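Local coordinates for endoglucanase, glycoside hydrolase family 5 protein (Cytophaga hutchinsonii, PDB 5IHS) that probably hydrolyses internal beta-1,4-glucosidic bonds of cellulose, as a TIM-barrel endoglucanase of glycoside hydrolase family 5, at residues Met88-Asp93 / Tyr124-Ala129; Glu160-Thr165 / Arg196-Leu201; Gln61-Tyr66 / Ser283-Pro288; Gly177-Ile182 / Ile210-Ile215. One frame throughout, in Å; residues are numbered along the deposited sequence. Where two conformers were deposited one is given.

Contact 1 of 4, residues Met88-Asp93 / Tyr124-Ala129; sequences MGVEMD and YHSHEA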
# COMPACT_ATOMS: atom_id res chain seq x y z
N MET A 88 -3.44 -9.19 0.82
CA MET A 88 -4.21 -10.42 0.79
C MET A 88 -3.93 -11.18 -0.50
O MET A 88 -4.32 -10.74 -1.59
CB MET A 88 -5.71 -10.12 0.90
CG MET A 88 -6.49 -11.41 1.13
SD MET A 88 -8.28 -11.25 1.14
CE MET A 88 -8.56 -10.79 -0.57
N GLY A 89 -3.27 -12.33 -0.39
CA GLY A 89 -3.04 -13.14 -1.57
C GLY A 89 -4.35 -13.64 -2.14
O GLY A 89 -5.29 -13.97 -1.41
N VAL A 90 -4.42 -13.68 -3.47
CA VAL A 90 -5.64 -14.02 -4.19
C VAL A 90 -5.50 -15.38 -4.89
O VAL A 90 -6.26 -16.31 -4.60
CB VAL A 90 -6.02 -12.89 -5.18
CG1 VAL A 90 -7.23 -13.25 -6.01
CG2 VAL A 90 -6.26 -11.60 -4.41
N GLU A 91 -4.52 -15.50 -5.79
CA GLU A 91 -4.14 -16.75 -6.42
C GLU A 91 -3.20 -17.54 -5.48
O GLU A 91 -2.83 -17.06 -4.41
CB GLU A 91 -3.47 -16.44 -7.77
CG GLU A 91 -4.36 -15.61 -8.76
CD GLU A 91 -4.20 -14.08 -8.66
OE1 GLU A 91 -3.06 -13.55 -8.61
OE2 GLU A 91 -5.25 -13.39 -8.68
N MET A 92 -2.84 -18.75 -5.89
CA MET A 92 -1.84 -19.57 -5.19
C MET A 92 -2.21 -19.83 -3.73
O MET A 92 -1.47 -19.49 -2.80
CB MET A 92 -0.45 -18.93 -5.31
CG MET A 92 0.06 -18.86 -6.74
SD MET A 92 1.55 -17.85 -6.92
CE MET A 92 0.91 -16.23 -6.50
N ASP A 93 -3.35 -20.49 -3.54
CA ASP A 93 -3.81 -20.89 -2.21
C ASP A 93 -4.13 -19.69 -1.32
O ASP A 93 -3.95 -19.74 -0.10
CB ASP A 93 -2.82 -21.83 -1.51
CG ASP A 93 -2.74 -23.19 -2.17
OD1 ASP A 93 -3.80 -23.75 -2.52
OD2 ASP A 93 -1.61 -23.69 -2.34
N TYR A 124 -5.82 -6.17 -2.56
CA TYR A 124 -6.16 -7.38 -3.31
C TYR A 124 -4.91 -7.76 -4.08
O TYR A 124 -4.63 -7.23 -5.16
CB TYR A 124 -7.35 -7.08 -4.21
CG TYR A 124 -8.12 -8.28 -4.70
CD1 TYR A 124 -8.94 -9.00 -3.83
CD2 TYR A 124 -8.06 -8.69 -6.02
CE1 TYR A 124 -9.67 -10.09 -4.26
CE2 TYR A 124 -8.80 -9.78 -6.46
CZ TYR A 124 -9.59 -10.48 -5.57
OH TYR A 124 -10.33 -11.57 -5.97
N HIS A 125 -4.12 -8.66 -3.49
CA HIS A 125 -2.73 -8.86 -3.90
C HIS A 125 -2.67 -9.89 -5.02
O HIS A 125 -2.28 -11.05 -4.84
CB HIS A 125 -1.86 -9.21 -2.70
CG HIS A 125 -0.41 -8.93 -2.91
ND1 HIS A 125 0.12 -7.67 -2.76
CD2 HIS A 125 0.60 -9.74 -3.28
CE1 HIS A 125 1.42 -7.72 -3.01
NE2 HIS A 125 1.74 -8.97 -3.33
N SER A 126 -3.10 -9.43 -6.19
CA SER A 126 -3.27 -10.25 -7.38
C SER A 126 -2.47 -9.70 -8.55
O SER A 126 -2.25 -8.50 -8.68
CB SER A 126 -4.75 -10.26 -7.78
OG SER A 126 -4.98 -11.02 -8.96
N HIS A 127 -2.08 -10.63 -9.44
CA HIS A 127 -1.50 -10.34 -10.75
C HIS A 127 -2.47 -10.61 -11.89
O HIS A 127 -2.08 -10.49 -13.06
CB HIS A 127 -0.24 -11.19 -10.98
CG HIS A 127 0.91 -10.85 -10.07
ND1 HIS A 127 1.44 -9.59 -9.97
CD2 HIS A 127 1.63 -11.63 -9.23
CE1 HIS A 127 2.44 -9.60 -9.10
NE2 HIS A 127 2.59 -10.84 -8.65
N GLU A 128 -3.72 -10.98 -11.60
CA GLU A 128 -4.65 -11.37 -12.66
C GLU A 128 -6.09 -11.19 -12.21
O GLU A 128 -6.97 -12.00 -12.51
CB GLU A 128 -4.36 -12.79 -13.14
CG GLU A 128 -4.49 -13.85 -12.08
CD GLU A 128 -4.30 -15.24 -12.64
OE1 GLU A 128 -3.36 -15.43 -13.43
OE2 GLU A 128 -5.10 -16.14 -12.30
N ALA A 129 -6.36 -10.08 -11.53
CA ALA A 129 -7.67 -9.87 -10.90
C ALA A 129 -8.80 -9.88 -11.93
O ALA A 129 -9.91 -10.32 -11.62
CB ALA A 129 -7.66 -8.56 -10.11
O HOH W 1 -2.38 -13.51 -5.97
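E91 sends its side chain from the loop after one barrel strand into the loop after the next. Its CB points toward the partner loop. CG crosses E128 obliquely, near its CG and OE2. A bend at chi2 (91°) turns the carboxylate toward the S126 hydroxyl and the H127 backbone N-H. Carbon CD rests on the aliphatic part of E128, with E91 CD 3.4 Å from E128 CG. At the tip both oxygens use their syn lone pairs. E91 OE1 accepts from H127 N at 3.2 Å, in a fairly straight bond (164°). E91 OE2 accepts a hydrogen bond from S126 OG at 2.4 Å, which is very short; E91 was modelled in two conformers, so this length deserves some caution. S126 OG is gripped again, accepting from E128 N at 2.9 Å in an ST turn. One water bridges E91 OE1, E91 N and H125 O. The carboxylates of E91 and E128 are near neighbours (OE2 to OE2 4.5 Å), which may raise the pKa of one of them.

V90, the residue before E91, packs on Y124, with its CB also near S126 CB. Its CG2 stands over the centre of the Y124 ring, 3.5 Å from the centroid, a CH-pi contact. M88 CE touches the same ring obliquely.

The strands 83-89 and 119-125 are parallel neighbours, tied here by H125 N to M88 O (2.8 Å). Helix 99-116 connects them as a beta-alpha-beta unit. M88 and Y124 face outward, onto helices 99-116, 133-147 and 167-185. H125 faces the barrel mouth, beside W59 and W282.

Contact 2 of 4, residues Glu160-Thr165 / Arg196-Leu201; sequences EPLQAT and RQWSQL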
# COMPACT_ATOMS: atom_id res chain seq x y z
N GLU A 160 -0.77 -5.67 -8.78
CA GLU A 160 0.24 -5.60 -9.84
C GLU A 160 -0.24 -6.32 -11.09
O GLU A 160 0.08 -7.50 -11.33
CB GLU A 160 1.58 -6.17 -9.39
CG GLU A 160 2.40 -5.18 -8.61
CD GLU A 160 3.79 -5.69 -8.27
OE1 GLU A 160 4.15 -6.82 -8.71
OE2 GLU A 160 4.54 -4.97 -7.59
N PRO A 161 -0.98 -5.62 -11.95
CA PRO A 161 -1.18 -6.13 -13.31
C PRO A 161 0.17 -6.46 -13.95
O PRO A 161 1.18 -5.83 -13.66
CB PRO A 161 -1.89 -4.97 -14.01
CG PRO A 161 -2.52 -4.16 -12.90
CD PRO A 161 -1.55 -4.28 -11.76
N LEU A 162 0.17 -7.45 -14.82
CA LEU A 162 1.38 -7.89 -15.50
C LEU A 162 1.71 -6.98 -16.69
O LEU A 162 0.96 -6.06 -17.03
CB LEU A 162 1.21 -9.35 -15.94
CG LEU A 162 0.96 -10.31 -14.78
CD1 LEU A 162 0.75 -11.72 -15.31
CD2 LEU A 162 2.11 -10.29 -13.78
N GLN A 163 2.86 -7.22 -17.30
CA GLN A 163 3.22 -6.45 -18.49
C GLN A 163 2.19 -6.64 -19.61
O GLN A 163 1.95 -5.70 -20.39
CB GLN A 163 4.61 -6.85 -18.95
CG GLN A 163 5.19 -5.93 -19.99
CD GLN A 163 6.50 -6.44 -20.55
OE1 GLN A 163 7.10 -7.38 -20.01
NE2 GLN A 163 6.96 -5.82 -21.62
N ALA A 164 1.59 -7.82 -19.71
CA ALA A 164 0.63 -8.10 -20.77
C ALA A 164 -0.75 -7.49 -20.52
O ALA A 164 -1.59 -7.52 -21.42
CB ALA A 164 0.46 -9.61 -20.93
N THR A 165 -1.02 -6.98 -19.32
CA THR A 165 -2.37 -6.63 -18.89
C THR A 165 -2.68 -5.18 -19.28
O THR A 165 -2.17 -4.25 -18.66
CB THR A 165 -2.51 -6.84 -17.38
OG1 THR A 165 -1.91 -8.09 -16.99
CG2 THR A 165 -3.97 -6.82 -16.97
N ARG A 196 -0.19 -1.10 -15.55
CA ARG A 196 0.46 -2.16 -16.31
C ARG A 196 1.94 -2.29 -15.93
O ARG A 196 2.59 -1.34 -15.48
CB ARG A 196 0.30 -1.89 -17.82
CG ARG A 196 0.76 -3.04 -18.72
CD ARG A 196 0.31 -2.87 -20.14
NE ARG A 196 1.01 -1.83 -20.88
CZ ARG A 196 2.14 -2.00 -21.56
NH1 ARG A 196 2.76 -3.18 -21.57
NH2 ARG A 196 2.65 -0.98 -22.24
N GLN A 197 2.47 -3.50 -16.13
CA GLN A 197 3.89 -3.80 -15.93
C GLN A 197 4.27 -3.65 -14.46
O GLN A 197 5.15 -2.86 -14.09
CB GLN A 197 4.75 -2.95 -16.87
CG GLN A 197 6.20 -3.35 -16.96
CD GLN A 197 6.89 -2.59 -18.06
OE1 GLN A 197 6.70 -2.88 -19.23
NE2 GLN A 197 7.68 -1.60 -17.69
N TRP A 198 3.60 -4.43 -13.62
CA TRP A 198 3.87 -4.44 -12.18
C TRP A 198 3.71 -3.04 -11.58
O TRP A 198 4.49 -2.61 -10.73
CB TRP A 198 5.22 -5.08 -11.84
CG TRP A 198 5.31 -6.46 -12.42
CD1 TRP A 198 4.81 -7.62 -11.89
CD2 TRP A 198 5.89 -6.82 -13.67
NE1 TRP A 198 5.07 -8.68 -12.72
CE2 TRP A 198 5.74 -8.21 -13.82
CE3 TRP A 198 6.55 -6.10 -14.67
CZ2 TRP A 198 6.21 -8.89 -14.94
CZ3 TRP A 198 7.01 -6.78 -15.77
CH2 TRP A 198 6.85 -8.17 -15.89
N SER A 199 2.65 -2.36 -12.00
CA SER A 199 2.33 -1.02 -11.50
C SER A 199 3.47 -0.04 -11.73
O SER A 199 3.84 0.76 -10.87
CB SER A 199 1.84 -1.06 -10.05
OG SER A 199 0.54 -1.63 -10.05
N GLN A 200 3.98 -0.04 -12.96
CA GLN A 200 4.97 0.94 -13.42
C GLN A 200 4.41 1.98 -14.37
O GLN A 200 4.82 3.14 -14.32
CB GLN A 200 6.16 0.24 -14.09
CG GLN A 200 6.96 -0.56 -13.11
CD GLN A 200 7.96 -1.48 -13.76
OE1 GLN A 200 8.41 -1.25 -14.89
NE2 GLN A 200 8.32 -2.54 -13.06
N LEU A 201 3.50 1.59 -15.27
CA LEU A 201 3.15 2.41 -16.43
C LEU A 201 1.99 3.36 -16.11
O LEU A 201 0.91 3.33 -16.72
CB LEU A 201 2.93 1.54 -17.66
CG LEU A 201 4.18 0.75 -18.07
CD1 LEU A 201 3.88 -0.12 -19.28
CD2 LEU A 201 5.39 1.63 -18.34
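W198 stands with its indole edge against E160 and one face toward Q163. The E160 carboxylate meets the ring almost at a right angle (82° between planes), and E160 OE1 lies at the ring edge, 3.3 Å from W198 CD1. E160 OE2 is held by H220. L162 CD2 comes obliquely to the indole, 3.5 Å from W198 NE1. Q163 and Q197 run side by side in the same direction, but their amide planes are 90° apart. R196 bends at chi3, so its guanidinium meets Q163 O edge-on, in plane, with NH1 to O 2.9 Å; R196 NH2 is salt-bridged to E204.

W198 N gives to P161 O at 2.8 Å, nearly along the C=O axis. Q197 N gives to L162 O at 3.1 Å from above the carbonyl plane; L162 O also accepts from T165 N, closing a type I turn. Q197, W198 and S199 have left-handed helical backbone angles.

N159-E160-P161 fits the family 5 Asn-Glu-Pro motif, whose glutamate is the general acid/base. The first loop leads from strand 153-156 to helix 167-185, on which P161 and T165 pack. S199 touches strand 215-221, and L201 touches helix 228-239.

Contact 3 of 4, residues Gln61-Tyr66 / Ser283-Pro288; sequences QWMGQY and SIADKP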
# COMPACT_ATOMS: atom_id res chain seq x y z
N GLN A 61 -1.17 -15.44 2.76
CA GLN A 61 -1.22 -16.89 2.90
C GLN A 61 0.13 -17.49 3.30
O GLN A 61 0.18 -18.65 3.73
CB GLN A 61 -1.80 -17.57 1.65
CG GLN A 61 -0.91 -17.63 0.42
CD GLN A 61 -1.07 -16.42 -0.50
OE1 GLN A 61 -1.04 -15.27 -0.04
NE2 GLN A 61 -1.23 -16.68 -1.79
N TRP A 62 1.21 -16.72 3.19
CA TRP A 62 2.55 -17.22 3.47
C TRP A 62 3.23 -16.56 4.67
O TRP A 62 4.14 -17.17 5.24
CB TRP A 62 3.43 -17.07 2.22
CG TRP A 62 2.93 -17.89 1.06
CD1 TRP A 62 2.40 -19.15 1.11
CD2 TRP A 62 2.87 -17.49 -0.31
NE1 TRP A 62 2.02 -19.55 -0.15
CE2 TRP A 62 2.31 -18.56 -1.04
CE3 TRP A 62 3.25 -16.33 -1.00
CZ2 TRP A 62 2.11 -18.50 -2.41
CZ3 TRP A 62 3.05 -16.28 -2.36
CH2 TRP A 62 2.49 -17.36 -3.06
N MET A 63 2.79 -15.38 5.08
CA MET A 63 3.31 -14.69 6.26
C MET A 63 2.18 -14.22 7.15
O MET A 63 2.24 -13.16 7.78
CB MET A 63 4.24 -13.55 5.85
CG MET A 63 5.56 -13.99 5.26
SD MET A 63 6.70 -14.60 6.50
CE MET A 63 7.85 -15.47 5.43
N GLY A 64 1.12 -15.03 7.23
CA GLY A 64 -0.06 -14.69 8.00
C GLY A 64 0.17 -14.57 9.49
O GLY A 64 -0.64 -13.95 10.18
N GLN A 65 1.27 -15.12 10.00
CA GLN A 65 1.55 -15.02 11.43
C GLN A 65 1.75 -13.58 11.89
O GLN A 65 1.63 -13.32 13.08
CB GLN A 65 2.75 -15.89 11.84
CG GLN A 65 4.11 -15.47 11.30
CD GLN A 65 4.44 -16.09 9.95
OE1 GLN A 65 3.57 -16.30 9.11
NE2 GLN A 65 5.73 -16.35 9.72
N TYR A 66 2.06 -12.66 10.98
CA TYR A 66 2.26 -11.25 11.33
C TYR A 66 1.00 -10.41 11.19
O TYR A 66 1.04 -9.21 11.49
CB TYR A 66 3.40 -10.64 10.49
CG TYR A 66 4.73 -11.29 10.76
CD1 TYR A 66 5.42 -11.07 11.94
CD2 TYR A 66 5.30 -12.16 9.83
CE1 TYR A 66 6.64 -11.69 12.20
CE2 TYR A 66 6.51 -12.79 10.08
CZ TYR A 66 7.18 -12.55 11.26
OH TYR A 66 8.39 -13.19 11.50
N SER A 283 9.05 -5.71 2.93
CA SER A 283 7.84 -6.03 3.68
C SER A 283 8.19 -6.53 5.08
O SER A 283 9.33 -6.90 5.36
CB SER A 283 7.02 -7.14 3.01
OG SER A 283 7.62 -8.41 3.20
N ILE A 284 7.16 -6.59 5.92
CA ILE A 284 7.20 -7.35 7.17
C ILE A 284 7.05 -8.83 6.81
O ILE A 284 5.96 -9.36 6.60
CB ILE A 284 6.14 -6.88 8.16
CG1 ILE A 284 6.34 -5.39 8.51
CG2 ILE A 284 6.13 -7.76 9.39
CD1 ILE A 284 7.65 -5.06 9.21
N ALA A 285 8.20 -9.50 6.71
CA ALA A 285 8.32 -10.91 6.42
C ALA A 285 9.66 -11.33 6.97
O ALA A 285 10.57 -10.51 7.05
CB ALA A 285 8.33 -11.18 4.92
N ASP A 286 9.78 -12.60 7.33
CA ASP A 286 11.03 -13.13 7.84
C ASP A 286 11.69 -14.10 6.87
O ASP A 286 12.55 -14.88 7.26
CB ASP A 286 10.84 -13.77 9.22
CG ASP A 286 10.14 -15.10 9.17
OD1 ASP A 286 9.31 -15.29 8.26
OD2 ASP A 286 10.43 -15.95 10.06
N LYS A 287 11.30 -14.04 5.60
CA LYS A 287 11.95 -14.82 4.56
C LYS A 287 13.41 -14.36 4.42
O LYS A 287 13.69 -13.16 4.52
CB LYS A 287 11.20 -14.57 3.24
CG LYS A 287 11.73 -15.27 2.02
CD LYS A 287 10.78 -15.10 0.83
CE LYS A 287 11.28 -15.90 -0.37
NZ LYS A 287 10.41 -15.73 -1.56
N PRO A 288 14.37 -15.29 4.22
CA PRO A 288 15.79 -14.89 4.12
C PRO A 288 16.15 -14.30 2.76
O PRO A 288 16.95 -14.87 1.98
CB PRO A 288 16.53 -16.19 4.44
CG PRO A 288 15.60 -17.26 4.01
CD PRO A 288 14.22 -16.76 4.30
O HOH W 2 3.37 -10.33 6.75
O HOH W 3 8.00 -16.12 11.50
O HOH W 4 8.16 -17.67 8.05
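Apolar contacts join the inner half of this interface. M63 CG, on a chain bent at chi2 (-75°), meets A285 CB at 4.0 Å. I284 CG2 comes obliquely against the Y66 ring, also at 4.0 Å from Y66 CG. Q65 CG lies over one face of that ring, offset to its rim.

Polar-to-apolar contacts follow at the outer half. The D286 carboxylate faces the end of M63, with D286 OD1 3.2 Å from both M63 SD and M63 CE. The same carboxylate stands at the edge of the Y66 ring, steeply inclined to it (71° between planes). Y66 OH comes within 3.4 Å of D286 CB, the two side chains crossing at about a right angle, and is hydrogen-bonded to A298 O. D286 OD2 accepts from A297 N, so the 297-298 loop holds both polar tips.

Direct bonds between the two segments are replaced by waters. One joins M63 O to I284 O, donating to I284 O at 2.8 Å. A second accepts from Q65 NE2 at 2.9 Å and donates to Y66 OH at 3.0 Å, with a weak bond to D286 OD2. A third donates to D286 OD1 at 2.7 Å and is weakly bonded to Q65 NE2.

A cis peptide bond precedes S283. The contact lies where the barrel closes, since strand 279-284 is the last strand and strand 53-57 the first. I284 is backbone-bonded to S56 and packs on strand 53-57 and on L75 of helix 69-77. Y66 packs on V71 of that helix.

Contact 4 of 4, residues Gly177-Ile182 / Ile210-Ile215; sequences GVITKI and ITRQNI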
# COMPACT_ATOMS: atom_id res chain seq x y z
N GLY A 177 -15.66 -1.74 -12.37
CA GLY A 177 -16.65 -2.62 -11.79
C GLY A 177 -16.52 -2.74 -10.28
O GLY A 177 -17.51 -2.75 -9.55
N VAL A 178 -15.28 -2.85 -9.79
CA VAL A 178 -15.05 -2.94 -8.35
C VAL A 178 -15.35 -1.61 -7.66
O VAL A 178 -15.95 -1.58 -6.58
CB VAL A 178 -13.62 -3.44 -8.05
CG1 VAL A 178 -13.35 -3.43 -6.55
CG2 VAL A 178 -13.43 -4.85 -8.60
N ILE A 179 -14.94 -0.50 -8.26
CA ILE A 179 -15.23 0.82 -7.69
C ILE A 179 -16.73 1.00 -7.49
O ILE A 179 -17.17 1.49 -6.44
CB ILE A 179 -14.61 1.93 -8.55
CG1 ILE A 179 -13.07 1.88 -8.47
CG2 ILE A 179 -15.11 3.31 -8.12
CD1 ILE A 179 -12.39 2.67 -9.57
N THR A 180 -17.53 0.66 -8.50
CA THR A 180 -18.97 0.81 -8.35
C THR A 180 -19.48 0.03 -7.15
O THR A 180 -20.32 0.52 -6.39
CB THR A 180 -19.66 0.36 -9.64
OG1 THR A 180 -19.26 1.21 -10.71
CG2 THR A 180 -21.18 0.42 -9.50
N LYS A 181 -18.98 -1.19 -6.96
CA LYS A 181 -19.40 -2.00 -5.82
C LYS A 181 -18.99 -1.36 -4.49
O LYS A 181 -19.78 -1.33 -3.54
CB LYS A 181 -18.87 -3.42 -5.95
CG LYS A 181 -19.50 -4.21 -7.08
CD LYS A 181 -20.92 -4.67 -6.74
CE LYS A 181 -21.52 -5.53 -7.83
NZ LYS A 181 -21.92 -4.70 -8.98
N ILE A 182 -17.76 -0.86 -4.40
CA ILE A 182 -17.31 -0.20 -3.18
C ILE A 182 -18.19 1.00 -2.87
O ILE A 182 -18.60 1.22 -1.72
CB ILE A 182 -15.84 0.21 -3.30
CG1 ILE A 182 -14.94 -1.03 -3.31
CG2 ILE A 182 -15.44 1.13 -2.16
CD1 ILE A 182 -13.50 -0.74 -3.67
N ILE A 210 -9.67 7.05 -14.68
CA ILE A 210 -10.99 6.76 -14.16
C ILE A 210 -11.55 8.07 -13.61
O ILE A 210 -11.05 8.60 -12.61
CB ILE A 210 -10.93 5.68 -13.08
CG1 ILE A 210 -10.44 4.36 -13.70
CG2 ILE A 210 -12.30 5.49 -12.43
CD1 ILE A 210 -10.00 3.33 -12.68
N THR A 211 -12.56 8.60 -14.27
CA THR A 211 -13.08 9.94 -13.98
C THR A 211 -14.16 9.84 -12.91
O THR A 211 -15.36 10.06 -13.12
CB THR A 211 -13.56 10.60 -15.28
OG1 THR A 211 -14.40 9.69 -15.99
CG2 THR A 211 -12.37 10.96 -16.17
N ARG A 212 -13.69 9.46 -11.72
CA ARG A 212 -14.52 9.27 -10.54
C ARG A 212 -13.79 9.88 -9.34
O ARG A 212 -12.58 10.09 -9.37
CB ARG A 212 -14.82 7.78 -10.29
CG ARG A 212 -15.49 7.10 -11.49
CD ARG A 212 -15.79 5.63 -11.26
NE ARG A 212 -16.38 5.02 -12.45
CZ ARG A 212 -16.84 3.78 -12.51
NH1 ARG A 212 -16.78 3.00 -11.44
NH2 ARG A 212 -17.36 3.31 -13.63
N GLN A 213 -14.55 10.16 -8.28
CA GLN A 213 -14.00 10.83 -7.12
C GLN A 213 -13.02 9.94 -6.34
O GLN A 213 -13.27 8.76 -6.15
CB GLN A 213 -15.16 11.22 -6.21
CG GLN A 213 -14.79 12.03 -5.00
CD GLN A 213 -14.41 13.46 -5.35
OE1 GLN A 213 -14.97 14.06 -6.27
NE2 GLN A 213 -13.45 14.02 -4.60
N ASN A 214 -11.92 10.55 -5.87
CA ASN A 214 -11.02 9.95 -4.88
C ASN A 214 -10.40 8.63 -5.36
O ASN A 214 -10.32 7.65 -4.61
CB ASN A 214 -11.71 9.82 -3.53
CG ASN A 214 -12.06 11.17 -2.95
OD1 ASN A 214 -11.62 12.20 -3.45
ND2 ASN A 214 -12.87 11.17 -1.91
N ILE A 215 -9.91 8.65 -6.60
CA ILE A 215 -9.14 7.56 -7.19
C ILE A 215 -7.68 7.98 -7.30
O ILE A 215 -7.37 9.10 -7.73
CB ILE A 215 -9.68 7.17 -8.59
CG1 ILE A 215 -11.19 6.91 -8.56
CG2 ILE A 215 -8.93 5.96 -9.15
CD1 ILE A 215 -11.63 5.81 -7.61
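E176 O, a carbonyl of helix 167-185 just before G177, is gripped by two side chains of this contact. R212 NH1 donates to it from the 210-215 loop, and T180 OG1 is bonded to it from the next turn of the helix. The two side chains therefore meet at one acceptor, with T180 OG1 3.1 Å from R212 NH1.

On the helix, I179 carries the face toward the 210-215 loop. Its CG1 is anti to the carbonyl carbon (chi1 -68°), and chi2 (164°) extends the chain. CD1 therefore goes tip to tip with two isoleucines. I179 CD1 is 3.8 Å from I215 CD1 and 4.0 Å from I210 CD1. All three are buried.

In the TIM barrel, helix 167-185 connects the fourth strand, 153-156, to the fifth, 191-193. The loop 210-215 follows helix 202-207 and leads into the sixth strand, at its N-terminal end. I179 and I215 both rest on I191 of strand 191-193, which puts the isoleucine cluster between outer helix and barrel wall.

R212 crosses I179 obliquely, extended from CG to NE. I179 CG2 meets its guanidinium at the edge, in plane, 3.7 Å from R212 NH1. R212 is exposed and was modelled in two conformers, of which this is one.

Contact 3 spans the others: its segments flank nearly the whole barrel sequence, and contacts 1, 2 and 4 are nested inside that loop. Contact 1 closes before contact 2 opens, while contacts 2 and 4 alternate along the chain. Contacts 1, 2 and 3 involve loops following barrel strands, the end where family 5 enzymes carry the active site. Contact 1 touches both neighbours. H127 ND1 bonds to E160 O in contact 2, and Q61 NE2 of contact 3 bonds to M92 O. Contact 4 stands apart, its centre about 31 Å from that of contact 3. It shares helix 167-185 with the surroundings of contacts 1 and 2.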